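Local coordinates for protein endosialidase (Enterobacteria phage phi92, PDB 4HIZ) that hydrolyses sialic acid polymers from within the chain, cleaving alpha-2,8 and alpha-2,9 linkages as a trimeric phage endosialidase, at residues A[67-72]-A[454-459]; A[414-419]-A[461-466]; A[597-602]-A[607-612]. All blocks are in the same frame, centred on the assembly; numbering follows the deposited sequence.

Contact 1 (A[67-72]-A[454-459]); sequences GFFDGN and QWFNIT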
loop_
_atom_site.group_PDB
_atom_site.type_symbol
_atom_site.label_atom_id
_atom_site.label_comp_id
_atom_site.label_asym_id
_atom_site.label_seq_id
_atom_site.Cartn_x
_atom_site.Cartn_y
_atom_site.Cartn_z
ATOM N N GLY A 67 5.677 7.823 30.399
ATOM C CA GLY A 67 5.452 6.950 31.547
ATOM C C GLY A 67 4.578 7.575 32.619
ATOM O O GLY A 67 4.052 6.847 33.469
ATOM N N PHE A 68 4.432 8.908 32.597
ATOM C CA PHE A 68 3.661 9.567 33.634
ATOM C C PHE A 68 2.211 9.059 33.551
ATOM O O PHE A 68 1.566 8.741 34.587
ATOM C CB PHE A 68 3.731 11.106 33.522
ATOM C CG PHE A 68 3.088 11.802 34.684
ATOM C CD1 PHE A 68 3.791 11.993 35.864
ATOM C CD2 PHE A 68 1.744 12.189 34.630
ATOM C CE1 PHE A 68 3.167 12.595 36.972
ATOM C CE2 PHE A 68 1.120 12.801 35.726
ATOM C CZ PHE A 68 1.837 13.004 36.897
ATOM N N PHE A 69 1.699 8.988 32.317
ATOM C CA PHE A 69 0.440 8.292 32.043
ATOM C C PHE A 69 0.739 7.090 31.188
ATOM O O PHE A 69 1.614 7.144 30.318
ATOM C CB PHE A 69 -0.547 9.181 31.264
ATOM C CG PHE A 69 -1.050 10.352 32.046
ATOM C CD1 PHE A 69 -1.720 10.165 33.243
ATOM C CD2 PHE A 69 -0.819 11.635 31.604
ATOM C CE1 PHE A 69 -2.176 11.265 33.967
ATOM C CE2 PHE A 69 -1.286 12.731 32.321
ATOM C CZ PHE A 69 -1.958 12.554 33.506
ATOM N N ASP A 70 -0.005 6.013 31.399
ATOM C CA ASP A 70 0.140 4.852 30.531
ATOM C C ASP A 70 -0.736 5.070 29.296
ATOM O O ASP A 70 -1.814 4.493 29.153
ATOM C CB ASP A 70 -0.229 3.581 31.301
ATOM C CG ASP A 70 0.725 3.321 32.467
ATOM O OD1 ASP A 70 1.942 3.606 32.322
ATOM O OD2 ASP A 70 0.270 2.845 33.530
ATOM N N GLY A 71 -0.272 5.941 28.417
ATOM C CA GLY A 71 -1.031 6.341 27.239
ATOM C C GLY A 71 -0.044 6.581 26.103
ATOM O O GLY A 71 1.085 7.011 26.345
ATOM N N ASN A 72 -0.465 6.298 24.878
ATOM C CA ASN A 72 0.389 6.476 23.707
ATOM C C ASN A 72 -0.405 6.872 22.485
ATOM O O ASN A 72 -1.599 6.579 22.397
ATOM C CB ASN A 72 1.154 5.176 23.415
ATOM C CG ASN A 72 2.271 4.951 24.400
ATOM O OD1 ASN A 72 3.330 5.581 24.302
ATOM N ND2 ASN A 72 2.045 4.076 25.369
ATOM N N GLN A 454 -6.122 21.172 36.733
ATOM C CA GLN A 454 -4.788 20.812 36.285
ATOM C C GLN A 454 -4.905 20.203 34.885
ATOM O O GLN A 454 -5.344 19.060 34.716
ATOM C CB GLN A 454 -4.154 19.824 37.261
ATOM C CG GLN A 454 -2.747 19.446 36.830
ATOM C CD GLN A 454 -1.991 18.667 37.875
ATOM O OE1 GLN A 454 -2.588 18.045 38.750
ATOM N NE2 GLN A 454 -0.663 18.719 37.805
ATOM N N TRP A 455 -4.533 20.978 33.874
ATOM C CA TRP A 455 -4.445 20.441 32.520
ATOM C C TRP A 455 -3.057 19.859 32.250
ATOM O O TRP A 455 -2.028 20.511 32.509
ATOM C CB TRP A 455 -4.676 21.559 31.510
ATOM C CG TRP A 455 -6.100 22.102 31.426
ATOM C CD1 TRP A 455 -6.563 23.329 31.887
ATOM C CD2 TRP A 455 -7.181 21.503 30.724
ATOM N NE1 TRP A 455 -7.885 23.486 31.541
ATOM C CE2 TRP A 455 -8.286 22.392 30.813
ATOM C CE3 TRP A 455 -7.326 20.304 30.020
ATOM C CZ2 TRP A 455 -9.514 22.117 30.215
ATOM C CZ3 TRP A 455 -8.531 20.021 29.424
ATOM C CH2 TRP A 455 -9.632 20.923 29.525
ATOM N N PHE A 456 -3.038 18.622 31.753
ATOM C CA PHE A 456 -1.797 17.947 31.403
ATOM C C PHE A 456 -1.605 17.962 29.890
ATOM O O PHE A 456 -2.453 17.470 29.157
ATOM C CB PHE A 456 -1.879 16.474 31.841
ATOM C CG PHE A 456 -1.997 16.273 33.336
ATOM C CD1 PHE A 456 -0.844 16.116 34.114
ATOM C CD2 PHE A 456 -3.255 16.139 33.944
ATOM C CE1 PHE A 456 -0.927 15.901 35.492
ATOM C CE2 PHE A 456 -3.353 15.923 35.319
ATOM C CZ PHE A 456 -2.201 15.788 36.086
ATOM N N ASN A 457 -0.483 18.520 29.434
ATOM C CA ASN A 457 -0.064 18.393 28.032
ATOM C C ASN A 457 0.495 16.980 27.852
ATOM O O ASN A 457 1.568 16.653 28.406
ATOM C CB ASN A 457 1.002 19.475 27.756
ATOM C CG ASN A 457 1.557 19.444 26.332
ATOM O OD1 ASN A 457 0.963 18.870 25.370
ATOM N ND2 ASN A 457 2.717 20.037 26.190
ATOM N N ILE A 458 -0.260 16.138 27.137
ATOM C CA ILE A 458 0.049 14.700 27.028
ATOM C C ILE A 458 0.682 14.295 25.683
ATOM O O ILE A 458 1.265 13.203 25.570
ATOM C CB ILE A 458 -1.223 13.866 27.234
ATOM C CG1 ILE A 458 -2.403 14.421 26.397
ATOM C CG2 ILE A 458 -1.614 13.923 28.712
ATOM C CD1 ILE A 458 -3.541 13.383 26.224
ATOM N N THR A 459 0.544 15.154 24.667
ATOM C CA THR A 459 1.142 14.904 23.339
ATOM C C THR A 459 1.104 16.219 22.566
ATOM O O THR A 459 0.304 17.093 22.905
ATOM C CB THR A 459 0.387 13.783 22.545
ATOM O OG1 THR A 459 0.925 13.705 21.219
ATOM C CG2 THR A 459 -1.110 14.096 22.432
#
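An aromatic cluster of Phe68, Phe69 and Phe456 fills the seam between two neighbouring sheets of the catalytic beta-propeller, with Ile458 at its border. At its heart is an edge-to-face pair: the edge of Phe69 points into the face of Phe456, with centroids 5.0 Å apart and planes 84° to one another. Phe69 CZ stands over the centre of the Phe456 ring and comes within 3.7 Å of Phe456 CG, while the adjacent Phe69 CE2 lies 3.8 Å from Phe456 CB. Nearer the root of the ring, Phe69 CD2 touches the methyl CG2 of Ile458 at 3.8 Å. Phe68 joins at CE1 of the Phe456 ring, its CE2 lying 3.7 Å away; these two planes meet obliquely at 34°. Phe68 also turns its own edge to Phe69, putting CD2 over the centre of that ring, and each member of the trio therefore touches both others. Different first torsions bring the consecutive rings together: CG of Phe68 is anti to the backbone N (chi1 -173°), whereas that of Phe69 lies beside its backbone N. The face of Phe456 opposite Phe69 carries the aliphatic CG of Gln454, so that ring is packed from both sides. Strand 456-460, which supplies Phe456 and Ile458, runs between strands 61-64 and 435-442. Phe69 extends the packing to Met438 in one sheet and to Tyr520 and Leu522 on strand 516-523 in the other, where strand 71-75 is the outermost strand within this chain.

Contact 2 (A[414-419]-A[461-466]); sequences ERSFGE and QIYQGH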
loop_
_atom_site.group_PDB
_atom_site.type_symbol
_atom_site.label_atom_id
_atom_site.label_comp_id
_atom_site.label_asym_id
_atom_site.label_seq_id
_atom_site.Cartn_x
_atom_site.Cartn_y
_atom_site.Cartn_z
ATOM N N GLU A 414 -5.099 22.661 21.240
ATOM C CA GLU A 414 -5.095 23.993 20.622
ATOM C C GLU A 414 -4.876 23.845 19.087
ATOM O O GLU A 414 -4.355 22.832 18.613
ATOM C CB GLU A 414 -4.051 24.910 21.275
ATOM C CG GLU A 414 -2.618 24.345 21.100
ATOM C CD GLU A 414 -1.557 25.114 21.896
ATOM O OE1 GLU A 414 -1.883 26.158 22.518
ATOM O OE2 GLU A 414 -0.370 24.673 21.886
ATOM N N ARG A 415 -5.329 24.830 18.315
ATOM C CA ARG A 415 -5.273 24.756 16.851
ATOM C C ARG A 415 -3.841 24.976 16.345
ATOM O O ARG A 415 -3.464 24.465 15.280
ATOM C CB ARG A 415 -6.172 25.857 16.253
ATOM C CG ARG A 415 -7.638 25.677 16.624
ATOM C CD ARG A 415 -8.272 24.661 15.687
ATOM N NE ARG A 415 -9.646 24.522 16.105
ATOM C CZ ARG A 415 -10.627 24.072 15.359
ATOM N NH1 ARG A 415 -10.398 23.640 14.108
ATOM N NH2 ARG A 415 -11.833 24.045 15.903
ATOM N N SER A 416 -3.097 25.773 17.101
ATOM C CA SER A 416 -1.696 26.078 16.767
ATOM C C SER A 416 -0.980 26.400 18.067
ATOM O O SER A 416 -1.638 26.752 19.062
ATOM C CB SER A 416 -1.628 27.252 15.761
ATOM O OG SER A 416 -0.257 27.566 15.473
ATOM N N PHE A 417 0.351 26.274 18.096
ATOM C CA PHE A 417 1.048 26.444 19.347
ATOM C C PHE A 417 0.757 27.799 20.011
ATOM O O PHE A 417 0.764 28.852 19.353
ATOM C CB PHE A 417 2.578 26.330 19.185
ATOM C CG PHE A 417 3.284 26.508 20.481
ATOM C CD1 PHE A 417 3.212 25.517 21.457
ATOM C CD2 PHE A 417 3.935 27.706 20.784
ATOM C CE1 PHE A 417 3.819 25.693 22.702
ATOM C CE2 PHE A 417 4.528 27.888 22.038
ATOM C CZ PHE A 417 4.473 26.871 22.991
ATOM N N GLY A 418 0.508 27.753 21.318
ATOM C CA GLY A 418 0.437 28.951 22.131
ATOM C C GLY A 418 -0.937 29.625 22.135
ATOM O O GLY A 418 -1.072 30.709 22.711
ATOM N N GLU A 419 -1.939 29.026 21.498
ATOM C CA GLU A 419 -3.286 29.623 21.511
ATOM C C GLU A 419 -4.107 29.191 22.716
ATOM O O GLU A 419 -5.176 29.763 22.982
ATOM C CB GLU A 419 -4.060 29.290 20.228
ATOM C CG GLU A 419 -3.410 29.825 18.986
ATOM C CD GLU A 419 -4.211 29.536 17.724
ATOM O OE1 GLU A 419 -5.324 28.963 17.806
ATOM O OE2 GLU A 419 -3.735 29.907 16.634
ATOM N N GLN A 461 1.013 17.899 18.565
ATOM C CA GLN A 461 0.697 17.679 17.157
ATOM C C GLN A 461 1.455 18.700 16.303
ATOM O O GLN A 461 2.241 19.497 16.831
ATOM C CB GLN A 461 -0.824 17.860 16.966
ATOM C CG GLN A 461 -1.575 16.567 17.302
ATOM C CD GLN A 461 -1.207 15.992 18.661
ATOM O OE1 GLN A 461 -1.584 16.551 19.720
ATOM N NE2 GLN A 461 -0.473 14.856 18.655
ATOM N N ILE A 462 1.167 18.701 15.006
ATOM C CA ILE A 462 1.713 19.703 14.088
ATOM C C ILE A 462 0.572 20.455 13.396
ATOM O O ILE A 462 -0.393 19.852 12.933
ATOM C CB ILE A 462 2.612 19.014 13.011
ATOM C CG1 ILE A 462 3.904 18.486 13.663
ATOM C CG2 ILE A 462 2.935 19.986 11.829
ATOM C CD1 ILE A 462 4.670 17.481 12.736
ATOM N N TYR A 463 0.738 21.776 13.296
ATOM C CA TYR A 463 -0.093 22.630 12.465
ATOM C C TYR A 463 0.806 23.042 11.290
ATOM O O TYR A 463 1.890 23.621 11.496
ATOM C CB TYR A 463 -0.533 23.862 13.295
ATOM C CG TYR A 463 -0.999 25.055 12.479
ATOM C CD1 TYR A 463 -2.184 25.018 11.744
ATOM C CD2 TYR A 463 -0.223 26.205 12.426
ATOM C CE1 TYR A 463 -2.613 26.104 10.975
ATOM C CE2 TYR A 463 -0.647 27.322 11.681
ATOM C CZ TYR A 463 -1.823 27.266 10.950
ATOM O OH TYR A 463 -2.202 28.338 10.186
ATOM N N GLN A 464 0.372 22.743 10.066
ATOM C CA GLN A 464 1.279 22.871 8.886
ATOM C C GLN A 464 1.622 24.368 8.605
ATOM O O GLN A 464 2.773 24.708 8.357
ATOM C CB GLN A 464 0.650 22.236 7.653
ATOM C CG GLN A 464 1.621 22.055 6.444
ATOM C CD GLN A 464 1.866 23.321 5.671
ATOM O OE1 GLN A 464 0.942 24.101 5.433
ATOM N NE2 GLN A 464 3.109 23.508 5.211
ATOM N N GLY A 465 0.623 25.265 8.636
ATOM C CA GLY A 465 0.932 26.696 8.564
ATOM C C GLY A 465 0.693 27.450 7.263
ATOM O O GLY A 465 0.679 28.682 7.301
ATOM N N HIS A 466 0.508 26.789 6.115
ATOM C CA HIS A 466 0.373 27.556 4.864
ATOM C C HIS A 466 -1.064 27.918 4.516
ATOM O O HIS A 466 -1.309 28.563 3.494
ATOM C CB HIS A 466 0.988 26.843 3.659
ATOM C CG HIS A 466 2.475 26.675 3.728
ATOM N ND1 HIS A 466 3.185 26.106 2.693
ATOM C CD2 HIS A 466 3.395 27.033 4.667
ATOM C CE1 HIS A 466 4.477 26.105 2.989
ATOM N NE2 HIS A 466 4.633 26.642 4.187
#
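Ser416 lies against one face of the Tyr463 ring in a buried meeting of two loops. Its CB forms a CH-pi contact, 4.2 Å from the centroid of the Tyr463 ring and 28° off the normal, and Ser416 OG approaches Tyr463 CD2 to 3.3 Å. That hydroxyl is anti to the backbone N (chi1 178°), a setting in which it passes alongside the ring carbons while bonding to Thr432 OG1 and Asn427 O. Tyr463 likewise has CG anti to its backbone N, twisted somewhat to chi1 160°, and its OH is bonded to Tyr429. The Arg415 carbonyl meets the root of this side chain, with Arg415 O 3.6 Å from Tyr463 CB. On the ring face away from Ser416, Gly465 N sits above the centre, so the tyrosine is clasped between the other loop and its own backbone. Just beyond, Gln464 OE1 accepts His466 N at 2.8 Å, from above the carbonyl plane, and Gln464 NE2 lies over the centre of the imidazole. In the opposing loop, Gly418 N, inside the type II turn of residues 416-419, gives weak bonds to the Glu414 carboxylate, which precedes the turn. The two loops thus meet through CH-pi and van der Waals packing, while the buried hydroxyls of Ser416 and Tyr463 spend their hydrogen bonds on neighbouring residues.

Contact 3 (A[597-602]-A[607-612]); sequences IAKNIP and SEQRLI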
loop_
_atom_site.group_PDB
_atom_site.type_symbol
_atom_site.label_atom_id
_atom_site.label_comp_id
_atom_site.label_asym_id
_atom_site.label_seq_id
_atom_site.Cartn_x
_atom_site.Cartn_y
_atom_site.Cartn_z
ATOM N N ILE A 597 -13.468 5.434 -29.083
ATOM C CA ILE A 597 -12.181 4.746 -29.062
ATOM C C ILE A 597 -11.394 5.415 -30.172
ATOM O O ILE A 597 -11.798 5.363 -31.330
ATOM C CB ILE A 597 -12.343 3.261 -29.317
ATOM C CG1 ILE A 597 -13.215 2.653 -28.195
ATOM C CG2 ILE A 597 -10.955 2.621 -29.345
ATOM C CD1 ILE A 597 -13.618 1.269 -28.461
ATOM N N ALA A 598 -10.288 6.068 -29.818
ATOM C CA ALA A 598 -9.628 6.980 -30.767
ATOM C C ALA A 598 -8.132 6.830 -30.784
ATOM O O ALA A 598 -7.526 6.257 -29.855
ATOM C CB ALA A 598 -9.975 8.447 -30.465
ATOM N N LYS A 599 -7.537 7.393 -31.834
ATOM C CA LYS A 599 -6.089 7.268 -32.057
ATOM C C LYS A 599 -5.417 8.625 -31.930
ATOM O O LYS A 599 -5.647 9.506 -32.738
ATOM C CB LYS A 599 -5.832 6.716 -33.445
ATOM C CG LYS A 599 -4.326 6.638 -33.801
ATOM C CD LYS A 599 -3.635 5.500 -32.977
ATOM C CE LYS A 599 -2.100 5.752 -32.913
ATOM N NZ LYS A 599 -1.757 6.852 -31.953
ATOM N N ASN A 600 -4.569 8.791 -30.927
ATOM C CA ASN A 600 -3.925 10.088 -30.732
ATOM C C ASN A 600 -2.933 10.359 -31.869
ATOM O O ASN A 600 -2.506 9.432 -32.584
ATOM C CB ASN A 600 -3.196 10.119 -29.391
ATOM C CG ASN A 600 -4.144 10.323 -28.221
ATOM O OD1 ASN A 600 -5.226 10.933 -28.362
ATOM N ND2 ASN A 600 -3.733 9.846 -27.046
ATOM N N ILE A 601 -2.551 11.619 -32.037
ATOM C CA ILE A 601 -1.520 11.940 -33.025
ATOM C C ILE A 601 -0.185 11.260 -32.645
ATOM O O ILE A 601 0.281 11.394 -31.509
ATOM C CB ILE A 601 -1.292 13.465 -33.121
ATOM C CG1 ILE A 601 -2.606 14.172 -33.468
ATOM C CG2 ILE A 601 -0.174 13.728 -34.149
ATOM C CD1 ILE A 601 -2.519 15.726 -33.400
ATOM N N PRO A 602 0.413 10.496 -33.564
ATOM C CA PRO A 602 1.671 9.827 -33.189
ATOM C C PRO A 602 2.775 10.829 -32.924
ATOM O O PRO A 602 2.857 11.892 -33.591
ATOM C CB PRO A 602 2.028 9.016 -34.444
ATOM C CG PRO A 602 0.683 8.764 -35.123
ATOM C CD PRO A 602 -0.093 10.047 -34.876
ATOM N N SER A 607 2.622 10.247 -39.931
ATOM C CA SER A 607 2.100 9.780 -41.210
ATOM C C SER A 607 1.563 8.346 -41.151
ATOM O O SER A 607 0.991 7.873 -42.124
ATOM C CB SER A 607 3.183 9.886 -42.294
ATOM O OG SER A 607 4.249 9.001 -41.981
ATOM N N GLU A 608 1.748 7.666 -40.013
ATOM C CA GLU A 608 1.216 6.311 -39.832
ATOM C C GLU A 608 -0.163 6.303 -39.184
ATOM O O GLU A 608 -0.799 5.236 -39.107
ATOM C CB GLU A 608 2.127 5.483 -38.918
ATOM C CG GLU A 608 3.519 5.246 -39.522
ATOM C CD GLU A 608 3.528 4.142 -40.572
ATOM O OE1 GLU A 608 2.777 3.165 -40.455
ATOM O OE2 GLU A 608 4.323 4.234 -41.520
ATOM N N GLN A 609 -0.618 7.462 -38.714
ATOM C CA GLN A 609 -1.775 7.527 -37.792
ATOM C C GLN A 609 -2.995 6.731 -38.260
ATOM O O GLN A 609 -3.631 7.073 -39.277
ATOM C CB GLN A 609 -2.220 8.974 -37.566
ATOM C CG GLN A 609 -3.328 9.069 -36.501
ATOM C CD GLN A 609 -3.888 10.486 -36.407
ATOM O OE1 GLN A 609 -3.912 11.217 -37.401
ATOM N NE2 GLN A 609 -4.329 10.880 -35.216
ATOM N N ARG A 610 -3.343 5.698 -37.485
ATOM C CA ARG A 610 -4.535 4.917 -37.794
ATOM C C ARG A 610 -4.880 3.998 -36.636
ATOM O O ARG A 610 -4.030 3.669 -35.784
ATOM C CB ARG A 610 -4.300 4.076 -39.059
ATOM C CG ARG A 610 -3.228 2.958 -38.889
ATOM C CD ARG A 610 -2.817 2.485 -40.276
ATOM N NE ARG A 610 -1.914 1.327 -40.301
ATOM C CZ ARG A 610 -0.597 1.399 -40.151
ATOM N NH1 ARG A 610 0.016 2.572 -39.891
ATOM N NH2 ARG A 610 0.119 0.281 -40.274
ATOM N N LEU A 611 -6.140 3.596 -36.625
ATOM C CA LEU A 611 -6.634 2.629 -35.654
ATOM C C LEU A 611 -6.910 1.328 -36.412
ATOM O O LEU A 611 -7.558 1.354 -37.463
ATOM C CB LEU A 611 -7.937 3.163 -35.008
ATOM C CG LEU A 611 -8.562 2.230 -33.943
ATOM C CD1 LEU A 611 -7.653 2.020 -32.717
ATOM C CD2 LEU A 611 -9.965 2.729 -33.492
ATOM N N ILE A 612 -6.413 0.197 -35.899
ATOM C CA ILE A 612 -6.600 -1.094 -36.595
ATOM C C ILE A 612 -7.414 -2.021 -35.685
ATOM O O ILE A 612 -6.977 -2.381 -34.591
ATOM C CB ILE A 612 -5.267 -1.801 -36.947
ATOM C CG1 ILE A 612 -4.348 -0.824 -37.703
ATOM C CG2 ILE A 612 -5.567 -3.066 -37.789
ATOM C CD1 ILE A 612 -2.940 -1.428 -37.953
#
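Ile597 meets the end of the Leu611 side chain through its carbonyl O and branch methyl CG2: Leu611 CD2 lies 3.9 Å from Ile597 O and 4.3 Å from Ile597 CG2. Strands 597-599 and 610-612 run roughly counter to each other, at 132°, but their axes come no nearer than 6.7 Å, and side chains fill the gap. Lys599 then reaches across, CG anti to the backbone N (chi1 176°), and lays its aliphatic part over the opposing backbone, with CD 3.4 Å from Arg610 O. Its CG also runs alongside the Gln609 chain, which heads in the opposite direction. Bends at chi2 and chi4 curl the lysine back until NZ gives a hydrogen bond of 2.8 Å to Asn600 O; the same ammonium is bonded to Gly592 O and Leu590 O of the second subunit, so backbone carbonyls of two chains grip it. The backbone carbonyl of Lys599 takes the one hydrogen bond joining the two segments, from Gln609 NE2 at 3.1 Å, the donor standing 39° above the carbonyl plane. Gln609 is extended beyond CG, and its OE1 bonds to Asn633 ND2, fixing both ends of the amide. Ile601 flanks NE2 with its CG1, and Pro602 closes the walk by pressing its CD to 3.6 Å from Gln609 CB. Beyond Gln609, Arg610 NH1 forms a salt bridge with Glu608 OE1 and also binds Glu608 O. Residues of both strands pair in parallel with a strand of the second subunit, and Ile597 packs on Ile597 of that chain. Such sheet formation across chains is characteristic of the intertwined trimeric beta-helices of phage fibres.

How the contacts relate
Contacts 1 and 2 lie in the catalytic beta-propeller, with centres about 19 Å apart, and interleave along the chain: 67-72, 414-419, 454-459, then 461-466. Strand 456-460 links them, supplying one side of the aromatic seam of contact 1 and running straight into the second loop of contact 2; strand 407-413 of the same sheet leads into the first. Contact 3 follows both in sequence and belongs to the C-terminal fibre-like region, its centre about 65 Å from that of contact 1 and about 53 Å from that of contact 2. All three reach the second subunit, but contact 3 shares sheets with it, consistent with a propeller head carried on an interwoven trimeric stalk.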